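PDB 5KF4: collagen alpha-1(XX) chain from Homo sapiens, which probably serves as a structural component of the extracellular matrix, this fragment being its second fibronectin type III domain. Local coordinates for residues A[27-32]-A[76-81]; A[40-45]-A[55-60]. One frame throughout, in Å; residues are numbered along the deposited sequence.

Overall arrangement
Entering strand 15-20 and turning back into strand 27-32, the chain lays down part of a three-stranded antiparallel sheet that strand 64-67 completes. It then crosses to the second sheet, where strands 40-47 and 54-59 form a hairpin; contact 2 (40-45 with 55-60) closes this short loop of nine intervening residues. Contact 1 (27-32 with 76-81) closes a longer one, 43 residues between its segments, and encloses contact 2 completely. The first contact bridges the two sheets, whereas the second lies within one of them. Their centres are about 9 Å apart, and strands 40-47 and 75-84, one from each contact, are neighbours in the four-stranded sheet.

Contact 1 of 2, residues A[27-32]-A[76-81]; sequences IRLSWT and YLVSVF
L29 meets V78 and V80 through the fork of its side chain. The bond from CA to CB is directed toward segment 76-81; from CB the chain reaches CG, 4.1 Å from V80 CG2, and there divides. Of the two valines, CD1 meets V78, with 3.6 Å between L29 CD1 and V78 CG1. CD2 has two partners: L29 CD2 lies 3.5 Å from V78 CG1 and equally 3.5 Å from V80 CG2, so this methyl sits over the gap between V78 CG1 and V80 CG2. L29 and each valine pass one another pointing in opposite directions. The strand axes stay 9.3 Å apart at an angle of 38°, a spacing bridged by side chains without backbone pairing, which is the facing-sheet packing of the fibronectin type III beta sandwich. L17, L19 and I43 also touch L29 in this buried interior. Toward one end, I27 and V78 come tip to tip, with I27 CD1, carried on the CG1 branch, 3.9 Å from V78 CG2. Toward the other end, V80 CG1 lies over one face of the W31 ring, while V80 CG2 is 4.4 Å from W31 CE3. Y41 meets the same indole edge-to-face.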
ATOM      1  N   ILE A  27       6.620   5.093  -7.672  1.00 31.88           N
ATOM      2  CA  ILE A  27       5.281   4.875  -8.205  1.00 27.58           C
ATOM      3  C   ILE A  27       4.305   5.712  -7.389  1.00 31.71           C
ATOM      4  O   ILE A  27       4.593   6.078  -6.247  1.00 33.82           O
ATOM      5  CB  ILE A  27       4.821   3.404  -8.142  1.00 20.44           C
ATOM      6  CG1 ILE A  27       4.544   2.986  -6.696  1.00 29.59           C
ATOM      7  CG2 ILE A  27       5.806   2.490  -8.865  1.00 22.86           C
ATOM      8  CD1 ILE A  27       3.594   1.811  -6.572  1.00 34.25           C
ATOM      9  N   ARG A  28       3.155   6.038  -7.963  1.00 38.93           N
ATOM     10  CA  ARG A  28       2.139   6.678  -7.150  1.00 34.57           C
ATOM     11  C   ARG A  28       1.060   5.671  -6.825  1.00 20.02           C
ATOM     12  O   ARG A  28       0.692   4.840  -7.650  1.00 16.37           O
ATOM     13  CB  ARG A  28       1.529   7.902  -7.829  1.00 42.63           C
ATOM     14  CG  ARG A  28       1.220   8.989  -6.815  1.00 49.49           C
ATOM     15  CD  ARG A  28       0.637  10.252  -7.422  1.00 57.06           C
ATOM     16  NE  ARG A  28       1.309  11.462  -6.944  1.00 60.31           N
ATOM     17  CZ  ARG A  28       1.389  11.853  -5.673  1.00 58.36           C
ATOM     18  NH1 ARG A  28       2.028  12.976  -5.374  1.00 60.86           N
ATOM     19  NH2 ARG A  28       0.841  11.138  -4.698  1.00 55.02           N
ATOM     20  N   LEU A  29       0.558   5.764  -5.602  1.00 25.39           N
ATOM     21  CA  LEU A  29      -0.488   4.881  -5.133  1.00 29.50           C
ATOM     22  C   LEU A  29      -1.742   5.698  -4.916  1.00 27.19           C
ATOM     23  O   LEU A  29      -1.686   6.788  -4.347  1.00 30.31           O
ATOM     24  CB  LEU A  29      -0.057   4.191  -3.844  1.00 42.70           C
ATOM     25  CG  LEU A  29      -0.601   2.794  -3.590  1.00 40.52           C
ATOM     26  CD1 LEU A  29      -0.335   1.907  -4.796  1.00 44.62           C
ATOM     27  CD2 LEU A  29       0.058   2.242  -2.347  1.00 25.90           C
ATOM     28  N   SER A  30      -2.871   5.180  -5.378  1.00 14.04           N
ATOM     29  CA  SER A  30      -4.131   5.886  -5.215  1.00 20.25           C
ATOM     30  C   SER A  30      -5.255   4.907  -4.917  1.00 24.77           C
ATOM     31  O   SER A  30      -5.297   3.811  -5.466  1.00 24.19           O
ATOM     32  CB  SER A  30      -4.445   6.704  -6.470  1.00 35.63           C
ATOM     33  OG  SER A  30      -3.768   7.950  -6.448  1.00 43.33           O
ATOM     34  N   TRP A  31      -6.190   5.330  -4.078  1.00 14.38           N
ATOM     35  CA  TRP A  31      -7.274   4.463  -3.651  1.00 27.44           C
ATOM     36  C   TRP A  31      -8.522   5.277  -3.328  1.00 25.89           C
ATOM     37  O   TRP A  31      -8.430   6.476  -3.098  1.00 28.57           O
ATOM     38  CB  TRP A  31      -6.820   3.645  -2.436  1.00 50.66           C
ATOM     39  CG  TRP A  31      -6.387   4.496  -1.259  1.00 61.38           C
ATOM     40  CD1 TRP A  31      -7.167   4.940  -0.228  1.00 62.06           C
ATOM     41  CD2 TRP A  31      -5.071   5.015  -1.014  1.00 55.21           C
ATOM     42  NE1 TRP A  31      -6.417   5.690   0.646  1.00 59.16           N
ATOM     43  CE2 TRP A  31      -5.128   5.753   0.185  1.00 58.18           C
ATOM     44  CE3 TRP A  31      -3.849   4.921  -1.692  1.00 37.56           C
ATOM     45  CZ2 TRP A  31      -4.011   6.394   0.721  1.00 52.09           C
ATOM     46  CZ3 TRP A  31      -2.743   5.562  -1.158  1.00 33.49           C
ATOM     47  CH2 TRP A  31      -2.831   6.287   0.035  1.00 39.92           C
ATOM     48  N   THR A  32      -9.692   4.645  -3.347  1.00 12.90           N
ATOM     49  CA  THR A  32     -10.904   5.346  -2.938  1.00 29.80           C
ATOM     50  C   THR A  32     -11.279   4.979  -1.503  1.00 32.36           C
ATOM     51  O   THR A  32     -11.678   3.849  -1.233  1.00 25.56           O
ATOM     52  CB  THR A  32     -12.087   5.047  -3.881  1.00 35.66           C
ATOM     53  OG1 THR A  32     -11.777   5.526  -5.197  1.00 32.70           O
ATOM     54  CG2 THR A  32     -13.349   5.741  -3.391  1.00 37.94           C
ATOM     55  N   TYR A  76       7.185  -4.956  -7.952  1.00 26.51           N
ATOM     56  CA  TYR A  76       6.814  -4.808  -6.553  1.00 21.71           C
ATOM     57  C   TYR A  76       5.385  -5.244  -6.260  1.00 26.92           C
ATOM     58  O   TYR A  76       4.474  -4.977  -7.039  1.00 28.78           O
ATOM     59  CB  TYR A  76       6.999  -3.354  -6.103  1.00 17.98           C
ATOM     60  CG  TYR A  76       8.440  -2.932  -5.934  1.00 18.90           C
ATOM     61  CD1 TYR A  76       9.112  -3.167  -4.742  1.00 12.63           C
ATOM     62  CD2 TYR A  76       9.129  -2.296  -6.956  1.00 14.16           C
ATOM     63  CE1 TYR A  76      10.422  -2.784  -4.573  1.00  7.53           C
ATOM     64  CE2 TYR A  76      10.444  -1.910  -6.793  1.00  8.85           C
ATOM     65  CZ  TYR A  76      11.084  -2.157  -5.601  1.00 16.30           C
ATOM     66  OH  TYR A  76      12.394  -1.778  -5.429  1.00 29.63           O
ATOM     67  N   LEU A  77       5.204  -5.932  -5.136  1.00 25.79           N
ATOM     68  CA  LEU A  77       3.877  -6.151  -4.580  1.00 18.86           C
ATOM     69  C   LEU A  77       3.569  -4.988  -3.659  1.00 19.28           C
ATOM     70  O   LEU A  77       4.298  -4.744  -2.702  1.00 26.13           O
ATOM     71  CB  LEU A  77       3.789  -7.474  -3.819  1.00 32.01           C
ATOM     72  CG  LEU A  77       2.370  -7.859  -3.385  1.00 34.24           C
ATOM     73  CD1 LEU A  77       1.448  -8.005  -4.592  1.00 34.26           C
ATOM     74  CD2 LEU A  77       2.374  -9.130  -2.546  1.00 26.53           C
ATOM     75  N   VAL A  78       2.484  -4.278  -3.933  1.00 22.05           N
ATOM     76  CA  VAL A  78       2.173  -3.069  -3.185  1.00 27.24           C
ATOM     77  C   VAL A  78       0.840  -3.210  -2.461  1.00 32.63           C
ATOM     78  O   VAL A  78      -0.167  -3.514  -3.082  1.00 39.95           O
ATOM     79  CB  VAL A  78       2.124  -1.846  -4.111  1.00 19.34           C
ATOM     80  CG1 VAL A  78       1.804  -0.608  -3.313  1.00 20.92           C
ATOM     81  CG2 VAL A  78       3.451  -1.680  -4.833  1.00  7.08           C
ATOM     82  N   SER A  79       0.837  -2.994  -1.149  1.00 28.45           N
ATOM     83  CA  SER A  79      -0.364  -3.207  -0.348  1.00 22.31           C
ATOM     84  C   SER A  79      -0.789  -1.966   0.437  1.00 23.43           C
ATOM     85  O   SER A  79       0.049  -1.184   0.891  1.00 16.33           O
ATOM     86  CB  SER A  79      -0.154  -4.379   0.609  1.00 16.03           C
ATOM     87  OG  SER A  79       0.129  -5.572  -0.103  1.00 18.50           O
ATOM     88  N   VAL A  80      -2.102  -1.800   0.593  1.00 21.00           N
ATOM     89  CA  VAL A  80      -2.666  -0.708   1.382  1.00 25.17           C
ATOM     90  C   VAL A  80      -3.557  -1.243   2.498  1.00 36.93           C
ATOM     91  O   VAL A  80      -4.616  -1.798   2.232  1.00 42.56           O
ATOM     92  CB  VAL A  80      -3.492   0.249   0.510  1.00 27.78           C
ATOM     93  CG1 VAL A  80      -4.071   1.375   1.355  1.00 27.75           C
ATOM     94  CG2 VAL A  80      -2.645   0.802  -0.613  1.00 18.68           C
ATOM     95  N   PHE A  81      -3.129  -1.064   3.743  1.00 40.32           N
ATOM     96  CA  PHE A  81      -3.874  -1.556   4.901  1.00 35.74           C
ATOM     97  C   PHE A  81      -4.493  -0.407   5.686  1.00 36.62           C
ATOM     98  O   PHE A  81      -3.784   0.483   6.150  1.00 29.37           O
ATOM     99  CB  PHE A  81      -2.965  -2.370   5.815  1.00 37.21           C
ATOM    100  CG  PHE A  81      -2.494  -3.663   5.216  1.00 33.72           C
ATOM    101  CD1 PHE A  81      -3.242  -4.820   5.361  1.00 24.53           C
ATOM    102  CD2 PHE A  81      -1.301  -3.721   4.509  1.00 22.54           C
ATOM    103  CE1 PHE A  81      -2.804  -6.013   4.821  1.00 19.94           C
ATOM    104  CE2 PHE A  81      -0.860  -4.913   3.963  1.00 15.11           C
ATOM    105  CZ  PHE A  81      -1.612  -6.060   4.117  1.00 15.36           C
TER

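Contact 2 of 2, residues A[40-45]-A[55-60]; sequences KYLIVW and EVVVEG
The W45 indole has E55 N over one face, 3.8 Å from its plane and displaced from the centre to the periphery, while V56 CG1 comes to the ring's edge, 3.7 Å from W45 CZ3. It is the six-membered part of the indole that lies against E55 and V56. The carbonyl oxygens E59 O and G60 O approach the rim of the Y41 ring roughly in its plane, E59 O being 3.3 Å from Y41 CD2. Between these rings the backbones pair as an antiparallel hairpin. Y41 with V58 and I43 with V56 are its hydrogen-bonded pairs. Two N-H to O bonds join I43 and V56, I43 N reaching V56 O at 2.9 Å; V58 N bonds to Y41 O, but the reverse Y41 N to V58 O distance is too short to be relied on. V58 CG2 packs on the side shared with Y41 and I43, 3.5 Å from Y41 CB and 3.6 Å from I43 CD1. L42, V44, E55 and V57 take the other side: E55 CG lies 3.6 Å from V44 CG2, and L42 CD1 meets V57 CG2. The Y41 and I43 side looks into the sandwich, where T65 of strand 64-67 meets both I43 and V58; strand 54-59 is an outermost strand of this sheet, and strand 75-84 flanks strand 40-47 across from it.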
ATOM      1  N   LYS A  40      -5.299   5.790  10.520  1.00 45.20           N
ATOM      2  CA  LYS A  40      -4.096   5.611   9.706  1.00 33.99           C
ATOM      3  C   LYS A  40      -4.272   4.600   8.557  1.00 30.30           C
ATOM      4  O   LYS A  40      -5.253   3.856   8.508  1.00 29.40           O
ATOM      5  CB  LYS A  40      -2.919   5.155  10.585  1.00 28.66           C
ATOM      6  CG  LYS A  40      -2.507   6.104  11.705  1.00 23.88           C
ATOM      7  CD  LYS A  40      -1.878   7.375  11.140  1.00 38.42           C
ATOM      8  CE  LYS A  40      -1.676   8.430  12.219  1.00 54.29           C
ATOM      9  NZ  LYS A  40      -0.978   9.634  11.687  1.00 60.93           N
ATOM     10  N   TYR A  41      -3.300   4.589   7.642  1.00 27.02           N
ATOM     11  CA  TYR A  41      -3.159   3.550   6.614  1.00 33.45           C
ATOM     12  C   TYR A  41      -1.767   2.917   6.649  1.00 29.11           C
ATOM     13  O   TYR A  41      -0.768   3.629   6.737  1.00 31.69           O
ATOM     14  CB  TYR A  41      -3.404   4.103   5.203  1.00 36.60           C
ATOM     15  CG  TYR A  41      -4.847   4.330   4.819  1.00 28.54           C
ATOM     16  CD1 TYR A  41      -5.674   3.259   4.504  1.00 17.91           C
ATOM     17  CD2 TYR A  41      -5.372   5.613   4.728  1.00 18.84           C
ATOM     18  CE1 TYR A  41      -6.988   3.452   4.139  1.00  9.02           C
ATOM     19  CE2 TYR A  41      -6.692   5.817   4.359  1.00 23.84           C
ATOM     20  CZ  TYR A  41      -7.495   4.732   4.066  1.00 27.62           C
ATOM     21  OH  TYR A  41      -8.808   4.927   3.700  1.00 44.28           O
ATOM     22  N   LEU A  42      -1.695   1.590   6.556  1.00 15.25           N
ATOM     23  CA  LEU A  42      -0.406   0.912   6.407  1.00 12.15           C
ATOM     24  C   LEU A  42      -0.134   0.543   4.950  1.00 14.83           C
ATOM     25  O   LEU A  42      -0.902  -0.196   4.332  1.00 14.41           O
ATOM     26  CB  LEU A  42      -0.340  -0.351   7.268  1.00 11.25           C
ATOM     27  CG  LEU A  42       0.888  -1.232   6.996  1.00 17.47           C
ATOM     28  CD1 LEU A  42       2.186  -0.534   7.396  1.00 16.69           C
ATOM     29  CD2 LEU A  42       0.777  -2.600   7.647  1.00 17.94           C
ATOM     30  N   ILE A  43       0.986   1.029   4.426  1.00 17.54           N
ATOM     31  CA  ILE A  43       1.411   0.744   3.057  1.00 24.86           C
ATOM     32  C   ILE A  43       2.661  -0.140   3.020  1.00 27.15           C
ATOM     33  O   ILE A  43       3.672   0.171   3.651  1.00 22.16           O
ATOM     34  CB  ILE A  43       1.684   2.047   2.283  1.00 22.42           C
ATOM     35  CG1 ILE A  43       0.400   2.871   2.180  1.00 31.86           C
ATOM     36  CG2 ILE A  43       2.230   1.746   0.902  1.00 15.30           C
ATOM     37  CD1 ILE A  43       0.634   4.352   2.102  1.00 27.46           C
ATOM     38  N   VAL A  44       2.581  -1.242   2.274  1.00 23.87           N
ATOM     39  CA  VAL A  44       3.655  -2.234   2.214  1.00 17.34           C
ATOM     40  C   VAL A  44       4.091  -2.504   0.777  1.00 21.98           C
ATOM     41  O   VAL A  44       3.257  -2.792  -0.078  1.00 23.63           O
ATOM     42  CB  VAL A  44       3.208  -3.576   2.840  1.00 11.63           C
ATOM     43  CG1 VAL A  44       4.362  -4.569   2.865  1.00 17.65           C
ATOM     44  CG2 VAL A  44       2.636  -3.361   4.234  1.00 11.68           C
ATOM     45  N   TRP A  45       5.389  -2.415   0.503  1.00 19.77           N
ATOM     46  CA  TRP A  45       5.894  -2.811  -0.812  1.00 18.06           C
ATOM     47  C   TRP A  45       7.183  -3.627  -0.721  1.00 21.82           C
ATOM     48  O   TRP A  45       8.067  -3.325   0.079  1.00 24.07           O
ATOM     49  CB  TRP A  45       6.111  -1.585  -1.707  1.00 10.01           C
ATOM     50  CG  TRP A  45       7.147  -0.627  -1.211  1.00  8.20           C
ATOM     51  CD1 TRP A  45       8.410  -0.473  -1.694  1.00  8.20           C
ATOM     52  CD2 TRP A  45       7.008   0.312  -0.137  1.00  8.52           C
ATOM     53  NE1 TRP A  45       9.071   0.505  -0.989  1.00 13.24           N
ATOM     54  CE2 TRP A  45       8.232   1.001  -0.026  1.00 10.28           C
ATOM     55  CE3 TRP A  45       5.969   0.635   0.743  1.00 10.27           C
ATOM     56  CZ2 TRP A  45       8.446   1.993   0.928  1.00 12.84           C
ATOM     57  CZ3 TRP A  45       6.181   1.618   1.685  1.00  9.02           C
ATOM     58  CH2 TRP A  45       7.411   2.288   1.771  1.00 12.94           C
ATOM     59  N   GLU A  55       7.804  -0.487   4.549  1.00 20.24           N
ATOM     60  CA  GLU A  55       6.515   0.011   4.997  1.00 10.30           C
ATOM     61  C   GLU A  55       6.535   1.491   5.367  1.00 19.41           C
ATOM     62  O   GLU A  55       7.579   2.080   5.677  1.00 20.91           O
ATOM     63  CB  GLU A  55       6.008  -0.796   6.198  1.00 20.32           C
ATOM     64  CG  GLU A  55       5.629  -2.231   5.889  1.00 23.35           C
ATOM     65  CD  GLU A  55       5.312  -3.028   7.139  1.00 17.66           C
ATOM     66  OE1 GLU A  55       5.113  -2.404   8.208  1.00 20.68           O
ATOM     67  OE2 GLU A  55       5.233  -4.272   7.051  1.00 10.05           O
ATOM     68  N   VAL A  56       5.347   2.076   5.331  1.00 18.70           N
ATOM     69  CA  VAL A  56       5.136   3.424   5.817  1.00 25.89           C
ATOM     70  C   VAL A  56       3.687   3.498   6.262  1.00 26.80           C
ATOM     71  O   VAL A  56       2.808   2.899   5.646  1.00 19.31           O
ATOM     72  CB  VAL A  56       5.439   4.496   4.736  1.00 23.75           C
ATOM     73  CG1 VAL A  56       4.500   4.354   3.548  1.00  9.66           C
ATOM     74  CG2 VAL A  56       5.344   5.900   5.316  1.00 18.96           C
ATOM     75  N   VAL A  57       3.436   4.177   7.369  1.00 30.21           N
ATOM     76  CA  VAL A  57       2.062   4.353   7.790  1.00 28.38           C
ATOM     77  C   VAL A  57       1.662   5.803   7.534  1.00 33.61           C
ATOM     78  O   VAL A  57       2.408   6.726   7.864  1.00 34.46           O
ATOM     79  CB  VAL A  57       1.877   3.970   9.271  1.00 28.64           C
ATOM     80  CG1 VAL A  57       0.523   4.429   9.790  1.00 28.74           C
ATOM     81  CG2 VAL A  57       2.018   2.469   9.438  1.00 19.11           C
ATOM     82  N   VAL A  58       0.493   6.002   6.931  1.00 36.41           N
ATOM     83  CA  VAL A  58       0.017   7.348   6.631  1.00 40.42           C
ATOM     84  C   VAL A  58      -1.336   7.572   7.294  1.00 46.50           C
ATOM     85  O   VAL A  58      -1.942   6.631   7.804  1.00 32.92           O
ATOM     86  CB  VAL A  58      -0.093   7.595   5.117  1.00 38.44           C
ATOM     87  CG1 VAL A  58       1.288   7.557   4.477  1.00 33.98           C
ATOM     88  CG2 VAL A  58      -1.014   6.573   4.475  1.00 38.96           C
ATOM     89  N   GLU A  59      -1.845   8.795   7.218  1.00 50.65           N
ATOM     90  CA  GLU A  59      -3.040   9.160   7.974  1.00 48.10           C
ATOM     91  C   GLU A  59      -4.336   8.721   7.311  1.00 48.92           C
ATOM     92  O   GLU A  59      -4.375   8.386   6.129  1.00 62.09           O
ATOM     93  CB  GLU A  59      -3.095  10.670   8.195  1.00 44.02           C
ATOM     94  CG  GLU A  59      -1.868  11.246   8.855  1.00 54.27           C
ATOM     95  CD  GLU A  59      -0.817  11.632   7.836  1.00 69.88           C
ATOM     96  OE1 GLU A  59      -0.230  10.719   7.216  1.00 72.96           O
ATOM     97  OE2 GLU A  59      -0.594  12.847   7.643  1.00 72.74           O
ATOM     98  N   GLY A  60      -5.392   8.689   8.112  1.00 38.86           N
ATOM     99  CA  GLY A  60      -6.716   8.330   7.645  1.00 42.54           C
ATOM    100  C   GLY A  60      -7.320   9.143   6.509  1.00 52.49           C
ATOM    101  O   GLY A  60      -7.913   8.570   5.598  1.00 50.66           O
TER